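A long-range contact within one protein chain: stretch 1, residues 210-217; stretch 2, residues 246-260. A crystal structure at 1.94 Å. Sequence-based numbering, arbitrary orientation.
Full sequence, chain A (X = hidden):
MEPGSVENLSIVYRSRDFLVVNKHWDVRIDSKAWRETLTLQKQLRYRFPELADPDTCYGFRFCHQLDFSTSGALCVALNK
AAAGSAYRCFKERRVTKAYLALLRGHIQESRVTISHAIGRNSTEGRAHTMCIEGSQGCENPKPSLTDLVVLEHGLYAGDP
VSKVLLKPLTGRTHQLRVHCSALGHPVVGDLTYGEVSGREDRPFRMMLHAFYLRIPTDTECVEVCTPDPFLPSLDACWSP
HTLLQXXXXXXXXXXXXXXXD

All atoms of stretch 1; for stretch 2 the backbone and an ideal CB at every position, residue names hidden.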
ATOM      1  N   ALA A 210      -0.223   2.916  -1.948  1.00 32.84           N
ATOM      2  CA  ALA A 210       0.479   3.515  -0.798  1.00 32.02           C
ATOM      3  C   ALA A 210       0.217   4.999  -0.890  1.00 36.91           C
ATOM      4  O   ALA A 210       0.754   5.685  -1.742  1.00 37.92           O
ATOM      5  CB  ALA A 210       1.966   3.189  -0.868  1.00 31.99           C
ATOM      6  N   PHE A 211      -0.627   5.486  -0.012  1.00 33.88           N
ATOM      7  CA  PHE A 211      -1.179   6.830  -0.056  1.00 34.59           C
ATOM      8  C   PHE A 211      -0.421   7.851   0.759  1.00 34.91           C
ATOM      9  O   PHE A 211      -0.062   8.892   0.231  1.00 37.07           O
ATOM     10  CB  PHE A 211      -2.629   6.718   0.448  1.00 38.18           C
ATOM     11  CG  PHE A 211      -3.412   7.989   0.601  1.00 40.93           C
ATOM     12  CD1 PHE A 211      -3.732   8.762  -0.511  1.00 45.70           C
ATOM     13  CD2 PHE A 211      -4.010   8.300   1.808  1.00 43.62           C
ATOM     14  CE1 PHE A 211      -4.628   9.830  -0.403  1.00 46.53           C
ATOM     15  CE2 PHE A 211      -4.815   9.412   1.933  1.00 48.41           C
ATOM     16  CZ  PHE A 211      -5.169  10.138   0.821  1.00 46.11           C
ATOM     17  N   TYR A 212      -0.152   7.562   2.021  1.00 32.20           N
ATOM     18  CA  TYR A 212       0.457   8.484   2.950  1.00 32.45           C
ATOM     19  C   TYR A 212       1.785   7.913   3.418  1.00 34.50           C
ATOM     20  O   TYR A 212       1.883   6.717   3.688  1.00 32.93           O
ATOM     21  CB  TYR A 212      -0.495   8.731   4.126  1.00 34.45           C
ATOM     22  CG  TYR A 212       0.078   9.677   5.155  1.00 33.57           C
ATOM     23  CD1 TYR A 212       0.016  11.057   4.975  1.00 35.72           C
ATOM     24  CD2 TYR A 212       0.693   9.196   6.306  1.00 34.23           C
ATOM     25  CE1 TYR A 212       0.646  11.926   5.869  1.00 37.79           C
ATOM     26  CE2 TYR A 212       1.279  10.057   7.225  1.00 35.04           C
ATOM     27  CZ  TYR A 212       1.225  11.419   7.026  1.00 36.71           C
ATOM     28  OH  TYR A 212       1.808  12.210   7.983  1.00 39.01           O
ATOM     29  N   LEU A 213       2.809   8.746   3.456  1.00 31.66           N
ATOM     30  CA  LEU A 213       4.131   8.314   3.909  1.00 33.36           C
ATOM     31  C   LEU A 213       4.804   9.469   4.643  1.00 36.64           C
ATOM     32  O   LEU A 213       4.786  10.585   4.162  1.00 37.95           O
ATOM     33  CB  LEU A 213       4.966   7.832   2.711  1.00 32.86           C
ATOM     34  CG  LEU A 213       6.457   7.483   2.941  1.00 36.46           C
ATOM     35  CD1 LEU A 213       6.602   6.189   3.752  1.00 35.68           C
ATOM     36  CD2 LEU A 213       7.196   7.367   1.586  1.00 37.27           C
ATOM     37  N   ARG A 214       5.300   9.225   5.843  1.00 31.68           N
ATOM     38  CA  ARG A 214       5.988  10.230   6.635  1.00 31.23           C
ATOM     39  C   ARG A 214       7.248   9.596   7.169  1.00 37.67           C
ATOM     40  O   ARG A 214       7.145   8.592   7.860  1.00 35.47           O
ATOM     41  CB  ARG A 214       5.123  10.719   7.783  1.00 34.54           C
ATOM     42  CG  ARG A 214       5.693  11.964   8.480  1.00 38.90           C
ATOM     43  CD  ARG A 214       5.230  12.075   9.928  1.00 43.94           C
ATOM     44  NE  ARG A 214       3.780  12.085  10.046  1.00 60.01           N
ATOM     45  CZ  ARG A 214       3.090  11.949  11.178  1.00 61.89           C
ATOM     46  NH1 ARG A 214       3.719  11.793  12.338  1.00 45.06           N
ATOM     47  NH2 ARG A 214       1.770  11.971  11.157  1.00 49.71           N
ATOM     48  N   ILE A 215       8.436  10.177   6.840  1.00 36.75           N
ATOM     49  CA  ILE A 215       9.739   9.667   7.242  1.00 37.15           C
ATOM     50  C   ILE A 215      10.407  10.843   8.012  1.00 41.99           C
ATOM     51  O   ILE A 215      10.856  11.802   7.398  1.00 41.75           O
ATOM     52  CB  ILE A 215      10.546   9.218   6.017  1.00 41.27           C
ATOM     53  CG1 ILE A 215       9.710   8.221   5.134  1.00 41.47           C
ATOM     54  CG2 ILE A 215      11.885   8.606   6.466  1.00 42.96           C
ATOM     55  CD1 ILE A 215      10.305   7.871   3.826  1.00 39.87           C
ATOM     56  N   PRO A 216      10.358  10.813   9.351  1.00 41.08           N
ATOM     57  CA  PRO A 216      10.855  11.952  10.141  1.00 42.54           C
ATOM     58  C   PRO A 216      12.365  11.907  10.325  1.00 49.38           C
ATOM     59  O   PRO A 216      12.852  11.624  11.413  1.00 50.56           O
ATOM     60  CB  PRO A 216      10.084  11.800  11.446  1.00 43.91           C
ATOM     61  CG  PRO A 216       9.951  10.312  11.617  1.00 47.01           C
ATOM     62  CD  PRO A 216       9.750   9.779  10.216  1.00 42.33           C
ATOM     63  N   THR A 217      13.115  12.202   9.257  1.00 46.92           N
ATOM     64  CA  THR A 217      14.585  12.150   9.328  1.00 47.82           C
ATOM     65  C   THR A 217      15.156  13.339  10.120  1.00 51.90           C
ATOM     66  O   THR A 217      14.493  14.353  10.308  1.00 47.94           O
ATOM     67  CB  THR A 217      15.256  12.064   7.928  1.00 53.13           C
ATOM     68  OG1 THR A 217      15.290  13.359   7.310  1.00 52.16           O
ATOM     69  CG2 THR A 217      14.603  11.051   7.007  1.00 49.12           C
ATOM     70  N   UNK A 246     -15.037  10.406   5.834  1.00 44.67           N
ATOM     71  CA  UNK A 246     -14.378  11.382   4.976  1.00 44.94           C
ATOM     72  C   UNK A 246     -12.867  11.114   4.926  1.00 46.59           C
ATOM     73  O   UNK A 246     -12.208  11.200   5.958  1.00 43.06           O
ATOM     74  CB  UNK A 246     -14.655  12.802   5.473  1.00 44.94           C
ATOM     75  N   UNK A 247     -12.310  10.919   3.729  1.00 43.39           N
ATOM     76  CA  UNK A 247     -10.866  10.740   3.593  1.00 41.84           C
ATOM     77  C   UNK A 247     -10.092  12.013   3.906  1.00 44.96           C
ATOM     78  O   UNK A 247      -8.998  11.909   4.452  1.00 41.55           O
ATOM     79  CB  UNK A 247     -10.528  10.269   2.177  1.00 41.84           C
ATOM     80  N   UNK A 248     -10.623  13.205   3.552  1.00 44.25           N
ATOM     81  CA  UNK A 248      -9.942  14.473   3.852  1.00 45.15           C
ATOM     82  C   UNK A 248      -9.739  14.610   5.347  1.00 45.75           C
ATOM     83  O   UNK A 248      -8.650  14.962   5.794  1.00 43.63           O
ATOM     84  CB  UNK A 248     -10.737  15.665   3.315  1.00 45.15           C
ATOM     85  N   UNK A 249     -10.807  14.343   6.135  1.00 39.19           N
ATOM     86  CA  UNK A 249     -10.723  14.408   7.573  1.00 38.45           C
ATOM     87  C   UNK A 249      -9.752  13.387   8.146  1.00 39.83           C
ATOM     88  O   UNK A 249      -9.020  13.705   9.089  1.00 40.38           O
ATOM     89  CB  UNK A 249     -12.112  14.206   8.182  1.00 38.45           C
ATOM     90  N   UNK A 250      -9.752  12.155   7.601  1.00 36.10           N
ATOM     91  CA  UNK A 250      -8.830  11.136   8.083  1.00 37.15           C
ATOM     92  C   UNK A 250      -7.405  11.509   7.748  1.00 40.23           C
ATOM     93  O   UNK A 250      -6.531  11.228   8.550  1.00 39.66           O
ATOM     94  CB  UNK A 250      -9.173   9.769   7.488  1.00 37.15           C
ATOM     95  N   UNK A 251      -7.163  12.229   6.629  1.00 38.06           N
ATOM     96  CA  UNK A 251      -5.793  12.673   6.296  1.00 36.67           C
ATOM     97  C   UNK A 251      -5.351  13.731   7.287  1.00 39.38           C
ATOM     98  O   UNK A 251      -4.208  13.699   7.726  1.00 37.26           O
ATOM     99  CB  UNK A 251      -5.717  13.219   4.869  1.00 36.67           C
ATOM    100  N   UNK A 252      -6.251  14.642   7.683  1.00 36.85           N
ATOM    101  CA  UNK A 252      -5.918  15.602   8.749  1.00 36.70           C
ATOM    102  C   UNK A 252      -5.573  14.868  10.070  1.00 38.27           C
ATOM    103  O   UNK A 252      -4.659  15.266  10.774  1.00 35.61           O
ATOM    104  CB  UNK A 252      -7.085  16.566   8.971  1.00 36.70           C
ATOM    105  N   UNK A 253      -6.255  13.762  10.388  1.00 36.31           N
ATOM    106  CA  UNK A 253      -5.918  13.012  11.607  1.00 34.67           C
ATOM    107  C   UNK A 253      -4.573  12.290  11.469  1.00 39.38           C
ATOM    108  O   UNK A 253      -3.774  12.287  12.410  1.00 39.53           O
ATOM    109  CB  UNK A 253      -7.020  12.000  11.926  1.00 34.67           C
ATOM    110  N   UNK A 254      -4.289  11.757  10.290  1.00 38.20           N
ATOM    111  CA  UNK A 254      -3.000  11.109  10.020  1.00 39.16           C
ATOM    112  C   UNK A 254      -1.865  12.068  10.216  1.00 40.95           C
ATOM    113  O   UNK A 254      -0.921  11.749  10.912  1.00 41.40           O
ATOM    114  CB  UNK A 254      -2.958  10.543   8.599  1.00 39.16           C
ATOM    115  N   UNK A 255      -1.975  13.256   9.626  1.00 38.30           N
ATOM    116  CA  UNK A 255      -0.927  14.306   9.667  1.00 38.81           C
ATOM    117  C   UNK A 255      -0.617  14.748  11.074  1.00 43.80           C
ATOM    118  O   UNK A 255       0.559  14.976  11.406  1.00 44.11           O
ATOM    119  CB  UNK A 255      -1.353  15.523   8.844  1.00 38.81           C
ATOM    120  N   UNK A 256      -1.666  14.831  11.926  1.00 39.61           N
ATOM    121  CA  UNK A 256      -1.533  15.255  13.332  1.00 39.43           C
ATOM    122  C   UNK A 256      -1.111  14.154  14.274  1.00 45.37           C
ATOM    123  O   UNK A 256      -0.764  14.463  15.421  1.00 45.00           O
ATOM    124  CB  UNK A 256      -2.860  15.836  13.826  1.00 39.43           C
ATOM    125  N   UNK A 257      -1.102  12.893  13.831  1.00 40.30           N
ATOM    126  CA  UNK A 257      -0.700  11.802  14.721  1.00 40.23           C
ATOM    127  C   UNK A 257       0.793  11.847  15.025  1.00 45.62           C
ATOM    128  O   UNK A 257       1.589  11.973  14.111  1.00 43.64           O
ATOM    129  CB  UNK A 257      -1.063  10.451  14.101  1.00 40.23           C
ATOM    130  N   UNK A 258       1.218  11.716  16.296  1.00 46.34           N
ATOM    131  CA  UNK A 258       2.663  11.710  16.582  1.00 46.45           C
ATOM    132  C   UNK A 258       3.418  10.574  15.871  1.00 46.85           C
ATOM    133  O   UNK A 258       2.828   9.537  15.549  1.00 42.08           O
ATOM    134  CB  UNK A 258       2.885  11.596  18.091  1.00 46.45           C
ATOM    135  N   UNK A 259       4.724  10.748  15.647  1.00 47.46           N
ATOM    136  CA  UNK A 259       5.521   9.670  15.032  1.00 48.86           C
ATOM    137  C   UNK A 259       5.525   8.486  16.012  1.00 56.56           C
ATOM    138  O   UNK A 259       5.473   8.737  17.210  1.00 54.45           O
ATOM    139  CB  UNK A 259       6.945  10.133  14.715  1.00 48.86           C
ATOM    140  N   UNK A 260       5.543   7.214  15.561  1.00 57.32           N
ATOM    141  CA  UNK A 260       5.548   6.098  16.523  1.00 59.80           C
ATOM    142  C   UNK A 260       6.834   6.016  17.337  1.00 70.15           C
ATOM    143  O   UNK A 260       7.906   6.214  16.777  1.00 71.27           O
ATOM    144  CB  UNK A 260       5.337   4.775  15.785  1.00 59.80           C
TER

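Position 246 precedes the first turn of a helix and has nothing of stretch 1 near its CB. What it offers is an N-cap, a place for Ser, Thr, Asp or Asn. It is Ser-246, whose OG accepts from the backbone N of position 249 at 3.3 Å.

Position 247 starts the helix with its CB directed toward the strand but too far off to touch it. Only a side chain with reach, a Leu, Met or Ile, could meet the ring of Phe-211. Leu-247 does so, CD1 lying 3.8 Å from Phe-211 CE2.

Positions 248, 249 and 250 have no stretch 1 atom near their CBs, so the strand leaves them nearly free and helix-compatible residues suffice: Asp-248, Gln-249 and Leu-250.

At position 251 the CB points sideways, 4.9 Å from Phe-211 CE2. A compact apolar group fits that gap; Val, Ile, Ala or Leu are all plausible. Val-251 sets CG2 at the edge of the ring, 3.4 Å from CE2 of Phe-211.

Positions 252 and 253 are again out of reach, and Gln-252 and Ala-253 make no contact with the strand.

One turn beyond 250, position 254 points toward the strand, its CB 4.5 Å from Tyr-212 CE2. An aromatic surface asks for an apolar partner such as Leu, Ile or Met. In Leu-254 the CB lies over one face of the ring, and CD1 comes 3.9 Å from Tyr-212 CG.

Position 255 points away, although its CB is 4.7 Å from Tyr-212 OH. A long, flexible chain can pass the tyrosine with its aliphatic part, so Lys, Arg, Gln or Glu would serve. Arg-255 brings CG to 4.1 Å from Tyr-212 CE1.

Position 256 points away and accepts almost anything small or polar: Ala-256.

At position 257 the backbone turns extended, and its carbonyl matters more to stretch 1 than its side chain: O accepts from Arg-214 NH1 at 2.8 Å and from NH2 at 3.0 Å. The sideways CB tolerates many residues. Thr-257 also turns OG1 back to donate to Ala-253 O at 2.7 Å.

Position 258, with phi near -60° and its CB away, suits proline, and Pro-258 is found.

Position 259 has its CB 4.3 Å from Arg-214 NH1 and from Pro-216 CG. The guanidinium calls for an acid; Asp is short enough, while Asn or Glu might also serve. Asp-259 forms a salt bridge, OD1 to Arg-214 NH1 at 2.7 Å, and its OD2 lies 3.4 Å from Pro-216 CB.

Position 260 is extended and untouched by the strand; Pro-260 suits its phi of -67°.

Stretch 2 246-260: SLDQLVQALRATPDP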
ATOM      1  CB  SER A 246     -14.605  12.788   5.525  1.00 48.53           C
ATOM      2  OG  SER A 246     -13.767  13.731   4.880  1.00 59.91           O
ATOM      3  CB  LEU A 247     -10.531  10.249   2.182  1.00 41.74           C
ATOM      4  CG  LEU A 247      -9.084   9.926   1.872  1.00 43.38           C
ATOM      5  CD1 LEU A 247      -8.502   8.909   2.875  1.00 42.03           C
ATOM      6  CD2 LEU A 247      -8.981   9.392   0.477  1.00 45.57           C
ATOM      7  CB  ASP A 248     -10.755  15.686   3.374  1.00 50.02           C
ATOM      8  CG  ASP A 248     -10.794  15.909   1.883  1.00 67.94           C
ATOM      9  OD1 ASP A 248      -9.804  15.566   1.207  1.00 67.44           O
ATOM     10  OD2 ASP A 248     -11.787  16.498   1.398  1.00 81.79           O
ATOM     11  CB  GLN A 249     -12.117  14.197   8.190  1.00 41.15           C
ATOM     12  CG  GLN A 249     -13.104  15.324   7.856  1.00 46.03           C
ATOM     13  CD  GLN A 249     -12.868  16.529   8.723  1.00 53.34           C
ATOM     14  OE1 GLN A 249     -12.088  17.415   8.396  1.00 56.08           O
ATOM     15  NE2 GLN A 249     -13.459  16.544   9.895  1.00 50.69           N
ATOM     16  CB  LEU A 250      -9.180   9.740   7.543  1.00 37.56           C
ATOM     17  CG  LEU A 250     -10.475   9.168   8.112  1.00 41.55           C
ATOM     18  CD1 LEU A 250     -10.974   8.067   7.248  1.00 42.07           C
ATOM     19  CD2 LEU A 250     -10.291   8.674   9.546  1.00 41.64           C
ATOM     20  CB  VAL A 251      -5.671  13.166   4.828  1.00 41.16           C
ATOM     21  CG1 VAL A 251      -4.357  13.927   4.582  1.00 41.73           C
ATOM     22  CG2 VAL A 251      -5.783  11.996   3.889  1.00 40.98           C
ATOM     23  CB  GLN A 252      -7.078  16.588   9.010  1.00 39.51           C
ATOM     24  CG  GLN A 252      -7.415  17.510   7.850  1.00 38.33           C
ATOM     25  CD  GLN A 252      -6.229  18.329   7.462  1.00 61.34           C
ATOM     26  OE1 GLN A 252      -5.654  19.035   8.292  1.00 57.88           O
ATOM     27  NE2 GLN A 252      -5.749  18.157   6.244  1.00 59.72           N
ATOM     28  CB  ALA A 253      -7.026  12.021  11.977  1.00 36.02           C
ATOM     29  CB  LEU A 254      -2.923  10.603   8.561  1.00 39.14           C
ATOM     30  CG  LEU A 254      -3.392   9.200   8.279  1.00 44.41           C
ATOM     31  CD1 LEU A 254      -3.437   8.961   6.807  1.00 44.52           C
ATOM     32  CD2 LEU A 254      -2.432   8.146   8.902  1.00 45.16           C
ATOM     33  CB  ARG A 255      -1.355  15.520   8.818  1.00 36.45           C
ATOM     34  CG  ARG A 255      -1.396  15.234   7.320  1.00 39.97           C
ATOM     35  CD  ARG A 255      -1.820  16.466   6.503  1.00 49.45           C
ATOM     36  NE  ARG A 255      -1.283  16.434   5.134  1.00 56.01           N
ATOM     37  CZ  ARG A 255      -1.930  16.774   4.015  1.00 78.29           C
ATOM     38  NH1 ARG A 255      -1.318  16.697   2.841  1.00 59.24           N
ATOM     39  NH2 ARG A 255      -3.194  17.187   4.060  1.00 76.88           N
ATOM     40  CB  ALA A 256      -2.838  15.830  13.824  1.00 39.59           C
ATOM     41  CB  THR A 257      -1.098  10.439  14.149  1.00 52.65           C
ATOM     42  OG1 THR A 257      -2.510  10.449  13.908  1.00 54.48           O
ATOM     43  CG2 THR A 257      -0.787   9.285  15.109  1.00 53.87           C
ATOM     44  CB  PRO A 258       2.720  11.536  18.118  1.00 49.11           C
ATOM     45  CG  PRO A 258       1.389  11.934  18.603  1.00 54.86           C
ATOM     46  CD  PRO A 258       0.420  11.602  17.536  1.00 50.24           C
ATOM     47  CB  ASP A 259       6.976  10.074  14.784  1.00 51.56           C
ATOM     48  CG  ASP A 259       7.165  11.315  13.947  1.00 54.91           C
ATOM     49  OD1 ASP A 259       6.372  11.526  13.007  1.00 53.34           O
ATOM     50  OD2 ASP A 259       8.129  12.046  14.198  1.00 59.39           O
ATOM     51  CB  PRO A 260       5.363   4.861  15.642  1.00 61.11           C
ATOM     52  CG  PRO A 260       4.979   5.358  14.319  1.00 64.22           C
ATOM     53  CD  PRO A 260       5.570   6.715  14.185  1.00 58.99           C
TER
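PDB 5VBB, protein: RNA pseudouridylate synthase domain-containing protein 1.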